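PDB 5BPK: gamma-glutamyltranspeptidase (Ggt) from Helicobacter pylori 26695, which probably transfers or hydrolyses the gamma-glutamyl group of glutathione and related compounds, as an Ntn-hydrolase, and is bound here by an acivicin-type inhibitor. Local coordinates for residues I172-A177 and Y205-L210; S127-L132 and F187-S192; I312-E317 and K351-I356; L289-N294 and D341-K346; K105-A110 and G249-E254. One frame throughout, in Å; residues are numbered along the deposited sequence.

Contact 1: residues I172-A177 and Y205-L210; sequences ISQRQA and YQEGDL. With EDO (1,2-ethanediol), chain G.
Ile172 meets the turn 206-209 with both of its backbone polar groups: its N donates to Asp209 O (2.9 Å), and its O accepts from Gly208 N (2.8 Å), both bonds nearly straight. The turn is type II, with Gly208 at a positive phi of 93°, and Gln206 N is held by Asp209 OD2 from above the carboxylate plane. The two bonds follow directly on the short antiparallel pair 170-171/210-211, just before helix 174-187, where Ser173 and Gln176 form a capping box. On the turn side, Ile172 CB lies 3.6 Å from Gln206 O, and CG1 rests near Asp209 O. Glu207 stretches its extended chain across Gln174, CG being anti to the backbone N (chi1 -177°), and brings OE1 to 3.4 Å from Gln174 CB. The amide of Gln174 turns instead to Glu178. Ala177 CB touches Glu207 N at 3.7 Å, while one water donates to both Ala177 O and Tyr205 O. Tyr205 N donates to O2 of an ethanediol (2.7 Å), probably from the crystallisation liquor.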
# COMPACT_ATOMS: atom_id res chain seq x y z
N ILE A 172 24.24 -3.37 1.30
CA ILE A 172 23.27 -3.55 0.23
C ILE A 172 23.03 -5.06 0.04
O ILE A 172 23.98 -5.84 -0.06
CB ILE A 172 23.77 -2.91 -1.10
CG1 ILE A 172 23.84 -1.38 -1.00
CG2 ILE A 172 22.86 -3.31 -2.27
CD1 ILE A 172 22.51 -0.70 -0.79
N SER A 173 21.76 -5.46 0.01
CA SER A 173 21.41 -6.86 -0.17
C SER A 173 21.46 -7.21 -1.66
O SER A 173 21.57 -6.33 -2.51
CB SER A 173 20.00 -7.14 0.38
OG SER A 173 19.00 -6.49 -0.39
N GLN A 174 21.41 -8.51 -1.96
CA GLN A 174 21.32 -8.97 -3.35
C GLN A 174 20.13 -8.33 -4.06
O GLN A 174 20.27 -7.82 -5.18
CB GLN A 174 21.20 -10.50 -3.44
CG GLN A 174 21.13 -11.01 -4.89
CD GLN A 174 20.84 -12.49 -4.99
OE1 GLN A 174 21.18 -13.27 -4.10
NE2 GLN A 174 20.22 -12.90 -6.10
N ARG A 175 18.97 -8.36 -3.41
CA ARG A 175 17.75 -7.83 -4.02
C ARG A 175 17.86 -6.33 -4.24
O ARG A 175 17.43 -5.83 -5.27
CB ARG A 175 16.51 -8.18 -3.18
CG ARG A 175 15.18 -7.68 -3.77
CD ARG A 175 14.95 -8.15 -5.20
NE ARG A 175 13.71 -7.63 -5.76
CZ ARG A 175 13.47 -7.44 -7.06
NH1 ARG A 175 14.39 -7.73 -7.98
NH2 ARG A 175 12.30 -6.94 -7.45
N GLN A 176 18.45 -5.61 -3.28
CA GLN A 176 18.64 -4.17 -3.43
C GLN A 176 19.62 -3.83 -4.56
O GLN A 176 19.39 -2.89 -5.30
CB GLN A 176 19.12 -3.55 -2.12
CG GLN A 176 18.03 -3.51 -1.05
CD GLN A 176 18.53 -3.08 0.32
OE1 GLN A 176 19.71 -3.24 0.65
NE2 GLN A 176 17.63 -2.53 1.13
N ALA A 177 20.70 -4.60 -4.69
CA ALA A 177 21.59 -4.45 -5.84
C ALA A 177 20.78 -4.57 -7.14
O ALA A 177 20.99 -3.78 -8.06
CB ALA A 177 22.71 -5.49 -5.83
N TYR A 205 26.33 0.87 -6.97
CA TYR A 205 26.34 0.13 -5.71
C TYR A 205 26.12 -1.35 -6.00
O TYR A 205 25.28 -1.70 -6.84
CB TYR A 205 25.28 0.65 -4.73
CG TYR A 205 25.74 1.84 -3.94
CD1 TYR A 205 26.63 1.69 -2.88
CD2 TYR A 205 25.30 3.13 -4.25
CE1 TYR A 205 27.06 2.78 -2.15
CE2 TYR A 205 25.74 4.22 -3.53
CZ TYR A 205 26.62 4.05 -2.48
OH TYR A 205 27.06 5.13 -1.76
N GLN A 206 26.89 -2.19 -5.32
CA GLN A 206 26.87 -3.63 -5.51
C GLN A 206 26.51 -4.33 -4.21
O GLN A 206 26.60 -3.74 -3.13
CB GLN A 206 28.25 -4.13 -5.97
CG GLN A 206 28.76 -3.45 -7.23
CD GLN A 206 27.94 -3.80 -8.46
OE1 GLN A 206 27.11 -4.71 -8.44
NE2 GLN A 206 28.19 -3.07 -9.56
N GLU A 207 26.11 -5.59 -4.33
CA GLU A 207 25.77 -6.40 -3.16
C GLU A 207 26.93 -6.41 -2.16
O GLU A 207 28.07 -6.70 -2.53
CB GLU A 207 25.43 -7.83 -3.59
CG GLU A 207 25.01 -8.73 -2.42
CD GLU A 207 24.71 -10.17 -2.84
OE1 GLU A 207 24.58 -10.46 -4.05
OE2 GLU A 207 24.59 -11.02 -1.94
N GLY A 208 26.62 -6.09 -0.91
CA GLY A 208 27.60 -6.06 0.17
C GLY A 208 28.26 -4.71 0.43
O GLY A 208 28.91 -4.55 1.46
N ASP A 209 28.09 -3.75 -0.48
CA ASP A 209 28.62 -2.40 -0.28
C ASP A 209 27.89 -1.72 0.87
O ASP A 209 26.69 -1.90 1.03
CB ASP A 209 28.44 -1.51 -1.51
CG ASP A 209 29.41 -1.82 -2.64
OD1 ASP A 209 30.42 -2.52 -2.42
OD2 ASP A 209 29.16 -1.34 -3.76
N LEU A 210 28.63 -0.92 1.64
CA LEU A 210 28.06 -0.09 2.70
C LEU A 210 27.38 1.13 2.07
O LEU A 210 28.01 1.91 1.35
CB LEU A 210 29.14 0.37 3.68
CG LEU A 210 28.63 1.01 4.97
CD1 LEU A 210 27.92 -0.02 5.84
CD2 LEU A 210 29.76 1.68 5.73
C1 EDO G . 22.53 2.24 -9.61
O1 EDO G . 23.30 1.59 -10.63
C2 EDO G . 23.00 1.76 -8.26
O2 EDO G . 24.24 2.34 -7.89
O HOH W 1 23.40 -2.38 -8.56

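Contact 2: residues S127-L132 and F187-S192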
# COMPACT_ATOMS: atom_id res chain seq x y z
N SER A 127 4.46 11.98 -15.86
CA SER A 127 3.79 11.55 -14.62
C SER A 127 4.59 10.48 -13.84
O SER A 127 4.15 10.04 -12.77
CB SER A 127 2.38 11.01 -14.95
OG SER A 127 2.41 9.71 -15.52
N GLU A 128 5.74 10.08 -14.38
CA GLU A 128 6.49 8.91 -13.87
C GLU A 128 7.89 9.23 -13.35
O GLU A 128 8.28 8.76 -12.28
CB GLU A 128 6.61 7.85 -14.96
CG GLU A 128 5.30 7.24 -15.42
CD GLU A 128 5.50 6.13 -16.46
OE1 GLU A 128 6.45 5.34 -16.33
OE2 GLU A 128 4.68 6.03 -17.39
N ASP A 129 8.67 9.98 -14.14
CA ASP A 129 10.06 10.31 -13.82
C ASP A 129 10.18 11.80 -13.54
O ASP A 129 9.73 12.64 -14.34
CB ASP A 129 10.99 9.97 -15.01
CG ASP A 129 11.08 8.48 -15.32
OD1 ASP A 129 10.55 7.65 -14.55
OD2 ASP A 129 11.72 8.15 -16.36
N GLY A 130 10.82 12.15 -12.43
CA GLY A 130 11.16 13.53 -12.12
C GLY A 130 10.22 14.29 -11.21
O GLY A 130 9.36 13.70 -10.56
N TYR A 131 10.38 15.60 -11.20
CA TYR A 131 9.87 16.46 -10.13
C TYR A 131 8.38 16.81 -10.24
O TYR A 131 7.72 17.01 -9.22
CB TYR A 131 10.71 17.74 -10.04
CG TYR A 131 12.13 17.55 -9.54
CD1 TYR A 131 13.11 16.94 -10.34
CD2 TYR A 131 12.50 17.97 -8.27
CE1 TYR A 131 14.42 16.77 -9.87
CE2 TYR A 131 13.79 17.80 -7.79
CZ TYR A 131 14.75 17.19 -8.59
OH TYR A 131 16.04 17.03 -8.13
N LEU A 132 7.86 16.86 -11.47
CA LEU A 132 6.44 17.15 -11.70
C LEU A 132 5.55 15.95 -11.34
O LEU A 132 4.35 16.11 -11.11
CB LEU A 132 6.19 17.57 -13.16
CG LEU A 132 4.88 18.34 -13.36
CD1 LEU A 132 4.90 19.65 -12.57
CD2 LEU A 132 4.63 18.62 -14.84
N PHE A 187 17.72 7.13 -12.30
CA PHE A 187 18.54 7.93 -11.39
C PHE A 187 19.46 8.87 -12.16
O PHE A 187 19.67 10.01 -11.76
CB PHE A 187 19.45 7.06 -10.53
CG PHE A 187 18.74 6.22 -9.50
CD1 PHE A 187 17.69 6.71 -8.74
CD2 PHE A 187 19.23 4.95 -9.22
CE1 PHE A 187 17.11 5.91 -7.77
CE2 PHE A 187 18.64 4.16 -8.25
CZ PHE A 187 17.59 4.64 -7.53
N LEU A 188 20.00 8.38 -13.26
CA LEU A 188 20.99 9.14 -14.03
C LEU A 188 20.40 10.37 -14.72
O LEU A 188 21.14 11.21 -15.23
CB LEU A 188 21.71 8.23 -15.05
CG LEU A 188 22.78 7.31 -14.46
CD1 LEU A 188 23.11 6.17 -15.40
CD2 LEU A 188 24.05 8.09 -14.09
N LYS A 189 19.07 10.48 -14.73
CA LYS A 189 18.42 11.70 -15.22
C LYS A 189 18.50 12.90 -14.27
O LYS A 189 18.24 14.03 -14.70
CB LYS A 189 16.94 11.43 -15.51
CG LYS A 189 16.68 10.40 -16.59
CD LYS A 189 15.19 10.23 -16.79
CE LYS A 189 14.85 9.18 -17.80
NZ LYS A 189 13.39 9.27 -18.16
N TYR A 190 18.85 12.65 -13.00
CA TYR A 190 18.76 13.67 -11.94
C TYR A 190 20.08 13.83 -11.20
O TYR A 190 20.62 12.85 -10.67
CB TYR A 190 17.60 13.34 -10.97
CG TYR A 190 16.36 13.11 -11.78
CD1 TYR A 190 15.76 14.16 -12.46
CD2 TYR A 190 15.85 11.83 -11.95
CE1 TYR A 190 14.67 13.95 -13.27
CE2 TYR A 190 14.76 11.61 -12.76
CZ TYR A 190 14.18 12.67 -13.41
OH TYR A 190 13.10 12.43 -14.22
N SER A 191 20.62 15.05 -11.21
CA SER A 191 21.88 15.32 -10.52
C SER A 191 21.80 14.98 -9.04
O SER A 191 22.76 14.49 -8.48
CB SER A 191 22.33 16.78 -10.74
OG SER A 191 21.33 17.69 -10.36
N SER A 192 20.64 15.23 -8.40
CA SER A 192 20.46 14.89 -6.99
C SER A 192 20.63 13.38 -6.74
O SER A 192 21.42 12.99 -5.88
CB SER A 192 19.09 15.36 -6.53
OG SER A 192 18.09 14.74 -7.32
O HOH W 2 18.39 16.93 -9.57
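Asp129 and Lys189 supply the ionic part of the contact. The fully extended lysine meets the aspartate at about a right angle, and its NZ lies 2.7 Å from Asp129 OD2, on the anti lone pair of that oxygen. The other oxygen, OD1, forms a salt bridge with Arg186, so one carboxylate gathers two cations.

The aromatic part centres on Tyr190. Chi1 of -51° sets its CG anti to the carbonyl carbon; the end of the ring lies against Gly130, CZ 3.4 Å from Gly130 CA. The edge of Tyr131 faces the Tyr190 ring in an offset edge-to-face pair, planes at 72°, with Tyr131 CE1 3.9 Å from Tyr190 CD1. Lys189 CB lies over one face of Tyr190, toward the rim.

Polar links complete the contact. A water donates to Tyr131 OH (2.8 Å) and accepts from Ser192 N, Tyr131 OH also bonds Asp243, and Ser192 OG is bonded to Ser29 O of the neighbouring subunit. Two cations on Asp129 would probably favour its ionised form, while the Tyr131 hydroxyl is held by the Asp243 carboxylate and by the water, which links it to Ser192 N.

Contact 3: residues I312-E317 and K351-I356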
# COMPACT_ATOMS: atom_id res chain seq x y z
N ILE A 312 -12.75 -19.94 -7.37
CA ILE A 312 -11.95 -18.94 -8.10
C ILE A 312 -12.86 -18.14 -9.04
O ILE A 312 -12.74 -16.90 -9.14
CB ILE A 312 -10.80 -19.61 -8.88
CG1 ILE A 312 -9.79 -20.24 -7.91
CG2 ILE A 312 -10.10 -18.62 -9.83
CD1 ILE A 312 -8.79 -21.15 -8.56
N HIS A 313 -13.77 -18.85 -9.71
CA HIS A 313 -14.76 -18.24 -10.62
C HIS A 313 -15.63 -17.20 -9.92
O HIS A 313 -15.78 -16.06 -10.39
CB HIS A 313 -15.62 -19.34 -11.26
CG HIS A 313 -16.72 -18.83 -12.14
ND1 HIS A 313 -16.52 -17.84 -13.08
CD2 HIS A 313 -18.01 -19.21 -12.25
CE1 HIS A 313 -17.66 -17.62 -13.72
NE2 HIS A 313 -18.58 -18.44 -13.24
N ILE A 314 -16.19 -17.56 -8.77
CA ILE A 314 -17.03 -16.62 -8.02
C ILE A 314 -16.23 -15.37 -7.63
O ILE A 314 -16.68 -14.23 -7.85
CB ILE A 314 -17.64 -17.29 -6.77
CG1 ILE A 314 -18.65 -18.36 -7.19
CG2 ILE A 314 -18.31 -16.26 -5.89
CD1 ILE A 314 -19.05 -19.30 -6.08
N ALA A 315 -15.05 -15.58 -7.07
CA ALA A 315 -14.16 -14.46 -6.70
C ALA A 315 -13.79 -13.58 -7.89
O ALA A 315 -13.81 -12.35 -7.79
CB ALA A 315 -12.89 -14.98 -6.02
N ALA A 316 -13.41 -14.22 -9.00
CA ALA A 316 -12.94 -13.50 -10.17
C ALA A 316 -14.05 -12.66 -10.82
O ALA A 316 -13.80 -11.56 -11.30
CB ALA A 316 -12.32 -14.47 -11.20
N GLU A 317 -15.27 -13.20 -10.87
CA GLU A 317 -16.39 -12.41 -11.40
C GLU A 317 -16.74 -11.23 -10.48
O GLU A 317 -17.08 -10.13 -10.96
CB GLU A 317 -17.61 -13.28 -11.68
CG GLU A 317 -17.36 -14.31 -12.79
CD GLU A 317 -16.83 -13.68 -14.07
OE1 GLU A 317 -17.61 -12.97 -14.73
OE2 GLU A 317 -15.64 -13.87 -14.39
N LYS A 351 -26.99 -9.03 -5.88
CA LYS A 351 -27.31 -8.83 -7.30
C LYS A 351 -26.16 -9.23 -8.22
O LYS A 351 -26.36 -9.87 -9.25
CB LYS A 351 -27.71 -7.37 -7.56
CG LYS A 351 -29.11 -7.04 -7.08
CD LYS A 351 -29.51 -5.59 -7.33
CE LYS A 351 -30.79 -5.26 -6.56
NZ LYS A 351 -31.33 -3.91 -6.87
N ILE A 352 -24.94 -8.87 -7.83
CA ILE A 352 -23.76 -9.29 -8.56
C ILE A 352 -23.64 -10.82 -8.54
O ILE A 352 -23.52 -11.46 -9.60
CB ILE A 352 -22.46 -8.68 -7.98
CG1 ILE A 352 -22.47 -7.15 -8.10
CG2 ILE A 352 -21.24 -9.26 -8.71
CD1 ILE A 352 -21.30 -6.45 -7.36
N PHE A 353 -23.72 -11.40 -7.35
CA PHE A 353 -23.62 -12.85 -7.20
C PHE A 353 -24.62 -13.60 -8.11
O PHE A 353 -24.26 -14.57 -8.77
CB PHE A 353 -23.83 -13.26 -5.74
CG PHE A 353 -23.71 -14.74 -5.53
CD1 PHE A 353 -22.47 -15.35 -5.47
CD2 PHE A 353 -24.86 -15.52 -5.40
CE1 PHE A 353 -22.36 -16.71 -5.30
CE2 PHE A 353 -24.76 -16.88 -5.21
CZ PHE A 353 -23.51 -17.48 -5.15
N ASP A 354 -25.85 -13.10 -8.18
CA ASP A 354 -26.91 -13.79 -8.92
C ASP A 354 -26.67 -13.78 -10.44
O ASP A 354 -27.28 -14.59 -11.16
CB ASP A 354 -28.28 -13.18 -8.59
CG ASP A 354 -28.77 -13.55 -7.17
OD1 ASP A 354 -28.24 -14.50 -6.56
OD2 ASP A 354 -29.71 -12.88 -6.68
N THR A 355 -25.79 -12.90 -10.93
CA THR A 355 -25.41 -12.89 -12.36
C THR A 355 -24.32 -13.91 -12.71
O THR A 355 -24.04 -14.15 -13.89
CB THR A 355 -24.94 -11.48 -12.83
OG1 THR A 355 -23.67 -11.15 -12.25
CG2 THR A 355 -25.97 -10.41 -12.48
N ILE A 356 -23.69 -14.50 -11.70
CA ILE A 356 -22.59 -15.42 -11.93
C ILE A 356 -23.16 -16.78 -12.33
O ILE A 356 -23.93 -17.39 -11.58
CB ILE A 356 -21.67 -15.54 -10.71
CG1 ILE A 356 -21.16 -14.16 -10.29
CG2 ILE A 356 -20.50 -16.48 -11.01
CD1 ILE A 356 -20.40 -14.13 -9.01
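Ile356 stands between His313 and Glu317 of helix 309-329, and its two branches divide the work. CG2, anti to its backbone N, goes to the imidazole: it lies 3.5 Å from His313 NE2 and 3.9 Å from His313 CD2, the two side chains sliding past each other in opposite directions. The other branch, CG1, anti to the carbonyl carbon (chi1 -55°), meets the aliphatic base of the glutamate, with Ile356 CG1 3.9 Å from Glu317 CB. At its end Ile356 CD1 comes 3.9 Å from Ile314 O, touching the helix backbone itself.

Phe353 approaches one turn earlier on its own helix. It crosses Ile314 obliquely, and Ile314 CG2 lies at the ring edge, near its plane, 4.1 Å from Phe353 CE1.

The polar ends turn elsewhere. His313 NE2 bonds Gln357 O, and its ND1 bonds Tyr153 OH of the neighbouring subunit; Glu317, bent at chi2 (-53°), carries its carboxylate away to Arg320 and to Thr362 N. Thr355 OG1 donates to Ile352 O at 2.7 Å, on a lone pair in the carbonyl plane, and Thr355 N shares that acceptor. Val295 of helix 285-296 also touches Phe353 and Ile356. What results is apolar packing of Phe353, of helix 346-354, and Ile356, a little further along the chain, against the long helix 309-329, which also meets the neighbouring subunit through Phe124 and Tyr153 of that chain.

Contact 4: residues L289-N294 and D341-K346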
# COMPACT_ATOMS: atom_id res chain seq x y z
N LEU A 289 -12.48 -4.32 -1.43
CA LEU A 289 -12.20 -5.50 -0.62
C LEU A 289 -13.49 -6.01 -0.01
O LEU A 289 -13.83 -7.18 -0.12
CB LEU A 289 -11.21 -5.14 0.50
CG LEU A 289 -11.03 -6.16 1.62
CD1 LEU A 289 -10.57 -7.49 1.04
CD2 LEU A 289 -10.06 -5.60 2.66
N ILE A 290 -14.25 -5.10 0.59
CA ILE A 290 -15.49 -5.46 1.28
C ILE A 290 -16.57 -5.87 0.27
O ILE A 290 -17.31 -6.83 0.50
CB ILE A 290 -15.97 -4.29 2.19
CG1 ILE A 290 -15.04 -4.20 3.41
CG2 ILE A 290 -17.44 -4.44 2.61
CD1 ILE A 290 -15.12 -2.91 4.16
N GLN A 291 -16.65 -5.14 -0.84
CA GLN A 291 -17.54 -5.48 -1.95
C GLN A 291 -17.33 -6.92 -2.45
O GLN A 291 -18.29 -7.68 -2.60
CB GLN A 291 -17.33 -4.48 -3.11
CG GLN A 291 -18.19 -4.72 -4.35
CD GLN A 291 -17.92 -3.71 -5.46
OE1 GLN A 291 -17.00 -2.88 -5.36
NE2 GLN A 291 -18.69 -3.79 -6.53
N ILE A 292 -16.07 -7.28 -2.70
CA ILE A 292 -15.75 -8.59 -3.29
C ILE A 292 -16.04 -9.72 -2.27
O ILE A 292 -16.65 -10.74 -2.60
CB ILE A 292 -14.29 -8.64 -3.80
CG1 ILE A 292 -14.11 -7.68 -4.98
CG2 ILE A 292 -13.92 -10.03 -4.25
CD1 ILE A 292 -12.66 -7.28 -5.23
N LEU A 293 -15.62 -9.52 -1.04
CA LEU A 293 -16.00 -10.42 0.06
C LEU A 293 -17.52 -10.57 0.18
O LEU A 293 -18.02 -11.68 0.39
CB LEU A 293 -15.41 -9.94 1.39
CG LEU A 293 -13.90 -10.20 1.56
CD1 LEU A 293 -13.34 -9.55 2.82
CD2 LEU A 293 -13.55 -11.70 1.54
N ASN A 294 -18.26 -9.47 0.07
CA ASN A 294 -19.72 -9.53 0.13
C ASN A 294 -20.27 -10.44 -0.94
O ASN A 294 -21.21 -11.19 -0.67
CB ASN A 294 -20.40 -8.16 -0.04
CG ASN A 294 -20.27 -7.25 1.17
OD1 ASN A 294 -20.01 -7.69 2.29
ND2 ASN A 294 -20.50 -5.95 0.95
N ASP A 341 -21.19 3.57 0.47
CA ASP A 341 -22.27 2.83 1.11
C ASP A 341 -23.02 1.94 0.12
O ASP A 341 -23.42 0.84 0.48
CB ASP A 341 -23.26 3.77 1.82
CG ASP A 341 -22.71 4.32 3.14
OD1 ASP A 341 -21.67 3.83 3.64
OD2 ASP A 341 -23.34 5.24 3.70
N LYS A 342 -23.21 2.41 -1.11
CA LYS A 342 -23.88 1.60 -2.14
C LYS A 342 -22.98 0.45 -2.60
O LYS A 342 -23.46 -0.66 -2.81
CB LYS A 342 -24.30 2.45 -3.34
CG LYS A 342 -25.44 3.43 -3.04
CD LYS A 342 -25.73 4.32 -4.23
CE LYS A 342 -26.82 5.34 -3.92
NZ LYS A 342 -27.14 6.16 -5.13
N LEU A 343 -21.69 0.71 -2.76
CA LEU A 343 -20.76 -0.31 -3.22
C LEU A 343 -20.56 -1.45 -2.21
O LEU A 343 -20.32 -2.58 -2.61
CB LEU A 343 -19.41 0.32 -3.60
CG LEU A 343 -19.41 1.22 -4.85
CD1 LEU A 343 -18.09 1.96 -4.96
CD2 LEU A 343 -19.72 0.44 -6.15
N ILE A 344 -20.66 -1.14 -0.91
CA ILE A 344 -20.49 -2.16 0.13
C ILE A 344 -21.82 -2.72 0.64
O ILE A 344 -21.84 -3.50 1.59
CB ILE A 344 -19.61 -1.68 1.33
CG1 ILE A 344 -20.28 -0.57 2.17
CG2 ILE A 344 -18.26 -1.21 0.82
CD1 ILE A 344 -19.48 -0.13 3.39
N ASN A 345 -22.92 -2.32 0.00
CA ASN A 345 -24.25 -2.83 0.37
C ASN A 345 -24.36 -4.30 0.01
O ASN A 345 -24.10 -4.68 -1.12
CB ASN A 345 -25.32 -2.02 -0.37
CG ASN A 345 -26.73 -2.44 -0.02
OD1 ASN A 345 -27.28 -3.36 -0.62
ND2 ASN A 345 -27.34 -1.74 0.92
N LYS A 346 -24.75 -5.14 0.97
CA LYS A 346 -24.87 -6.56 0.70
C LYS A 346 -25.94 -6.92 -0.33
O LYS A 346 -25.80 -7.92 -1.01
CB LYS A 346 -25.06 -7.36 2.00
CG LYS A 346 -23.78 -7.38 2.86
CD LYS A 346 -23.92 -8.29 4.06
CE LYS A 346 -22.70 -8.22 4.95
NZ LYS A 346 -21.48 -8.89 4.41
O HOH W 3 -21.33 -4.95 -1.67
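Asn294 and Lys346 are brought together by their torsions: Asn294 CG is anti to its carbonyl carbon (chi1 -73°), and the lysine, extended as far as CE, bends at chi4 (-74°) to turn NZ back. NZ thereby reaches Asn294 OD1 at 2.8 Å, above the carbonyl plane. The amide nitrogen serves the backbone: Asn294 ND2 makes a weak bond to Ile344 O (2.9 Å) and donates to a water that in turn donates to Leu343 O and Asn345 O. Next to these bonds, Ile290 CG2 packs 3.7 Å from Ile344 CB. Gln291, fully extended, lays its CG 3.5 Å from Leu343 O; its amide bonds His288 and Asp325. Lys346 NZ also has Glu297 and Ser270 O as partners. The Asn294 amide thus holds the backbone, weakly and through water, where helix 340-343 gives way to helix 346-354: a buried asparagine amide has both ends occupied, and the lysine charge is probably balanced chiefly by Glu297.

Contact 5: residues K105-A110 and G249-E254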
# COMPACT_ATOMS: atom_id res chain seq x y z
N LYS A 105 -0.90 15.05 -1.63
CA LYS A 105 -1.84 15.96 -2.28
C LYS A 105 -1.26 16.49 -3.58
O LYS A 105 -0.05 16.80 -3.65
CB LYS A 105 -2.12 17.15 -1.37
CG LYS A 105 -2.83 16.80 -0.09
CD LYS A 105 -2.74 17.93 0.94
CE LYS A 105 -3.41 19.23 0.51
NZ LYS A 105 -3.28 20.30 1.55
N ALA A 106 -2.12 16.68 -4.57
CA ALA A 106 -1.70 17.41 -5.76
C ALA A 106 -1.30 18.82 -5.32
O ALA A 106 -2.00 19.42 -4.51
CB ALA A 106 -2.82 17.45 -6.80
N PRO A 107 -0.19 19.35 -5.86
CA PRO A 107 0.22 20.68 -5.42
C PRO A 107 -0.78 21.76 -5.81
O PRO A 107 -1.64 21.55 -6.68
CB PRO A 107 1.56 20.88 -6.14
CG PRO A 107 2.07 19.51 -6.36
CD PRO A 107 0.85 18.71 -6.69
N LEU A 108 -0.63 22.93 -5.18
CA LEU A 108 -1.55 24.05 -5.39
C LEU A 108 -1.59 24.49 -6.85
O LEU A 108 -2.63 24.96 -7.33
CB LEU A 108 -1.14 25.24 -4.50
CG LEU A 108 -1.54 25.11 -3.03
CD1 LEU A 108 -0.64 25.96 -2.12
CD2 LEU A 108 -3.01 25.46 -2.87
N LYS A 109 -0.47 24.33 -7.55
CA LYS A 109 -0.40 24.72 -8.96
C LYS A 109 -0.79 23.60 -9.93
O LYS A 109 -0.74 23.77 -11.13
CB LYS A 109 0.99 25.30 -9.29
CG LYS A 109 1.19 26.71 -8.69
CD LYS A 109 2.18 26.75 -7.53
CE LYS A 109 1.55 27.29 -6.23
NZ LYS A 109 2.33 26.94 -5.01
N ALA A 110 -1.23 22.45 -9.40
CA ALA A 110 -1.67 21.34 -10.23
C ALA A 110 -2.92 21.69 -11.04
O ALA A 110 -3.78 22.44 -10.58
CB ALA A 110 -1.95 20.12 -9.37
N GLY A 249 9.60 21.29 -11.35
CA GLY A 249 8.54 20.86 -10.44
C GLY A 249 7.75 22.04 -9.93
O GLY A 249 8.12 23.19 -10.19
N ILE A 250 6.70 21.78 -9.16
CA ILE A 250 5.80 22.83 -8.71
C ILE A 250 5.52 22.89 -7.20
O ILE A 250 4.79 23.77 -6.74
CB ILE A 250 4.45 22.78 -9.48
CG1 ILE A 250 3.74 21.44 -9.31
CG2 ILE A 250 4.66 23.07 -10.97
CD1 ILE A 250 2.28 21.47 -9.77
N ILE A 251 6.09 21.98 -6.42
CA ILE A 251 5.88 21.99 -4.97
C ILE A 251 6.66 23.15 -4.34
O ILE A 251 7.84 23.35 -4.64
CB ILE A 251 6.26 20.66 -4.31
CG1 ILE A 251 5.33 19.56 -4.82
CG2 ILE A 251 6.17 20.77 -2.77
CD1 ILE A 251 5.77 18.17 -4.45
N THR A 252 5.96 23.90 -3.49
CA THR A 252 6.50 25.09 -2.86
C THR A 252 6.43 25.00 -1.34
O THR A 252 5.80 24.10 -0.78
CB THR A 252 5.68 26.33 -3.28
OG1 THR A 252 4.34 26.20 -2.79
CG2 THR A 252 5.67 26.50 -4.79
N LYS A 253 7.04 25.97 -0.67
CA LYS A 253 6.91 26.09 0.77
C LYS A 253 5.44 26.22 1.21
O LYS A 253 5.08 25.77 2.30
CB LYS A 253 7.74 27.27 1.30
CG LYS A 253 9.23 26.99 1.32
CD LYS A 253 10.01 28.15 1.92
CE LYS A 253 10.15 29.29 0.93
NZ LYS A 253 11.09 30.34 1.43
N GLU A 254 4.61 26.84 0.38
CA GLU A 254 3.19 26.99 0.69
C GLU A 254 2.48 25.63 0.69
O GLU A 254 1.65 25.34 1.56
CB GLU A 254 2.49 27.94 -0.28
CG GLU A 254 1.07 28.32 0.18
CD GLU A 254 0.33 29.25 -0.77
OE1 GLU A 254 0.90 29.62 -1.82
OE2 GLU A 254 -0.83 29.59 -0.47
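Ile250 reaches across to the turn 107-110 and can be followed outward from its backbone. Its CB carries CG1 in the crowded position between backbone N and carbonyl carbon (chi1 59°), and CG1 lies 3.9 Å from both Pro107 CB and Pro107 CG. The tip, CD1, continues onward to Pro107 CB (3.7 Å) and settles against the peptide of the turn, 3.7 Å from Lys109 C and equally near Ala110 N. Next to it Ile251 CG1 meets Pro107 CG at 3.6 Å, so the proline ring touches both isoleucines. Lys109, bent at chi2 and chi3, points tip to tip at Thr252, and its NZ stays 4.4 Å from Glu254 OE1. Leu108 CD1 packs 3.7 Å from Glu254 CD. Residues 107-110 form a type I beta turn, held by Ala110 N to Pro107 O, and Leu108 N bonds Asp255. The turn docks on the start of helix 253-257, where Thr252 sits at the N-cap, its OG1 weakly accepting from Glu254 N.

In the fold
Contact 1 lies at the surface and joins a helix start to a beta turn by backbone bonds, whereas contact 3 is buried and joins helices by apolar side chains. Contacts 2 and 4, partly buried, mix polar bonds with packing, an ion pair and rings in contact 2, an asparagine with water in contact 4; contact 5, also partly buried, rests on apolar packing of a proline among isoleucines. Contacts 3 and 4, centres 13 Å apart, are adjacent: helices 285-296, 309-329 and 346-354 pack together, and Ile352 meets Gln291. Contacts 2 and 5, centres 17 Å apart, touch through Leu132 and Ile250, contact 2 being nested within the loop closed by contact 5. Contacts 1 and 4 lie on opposite sides of the chain's centre.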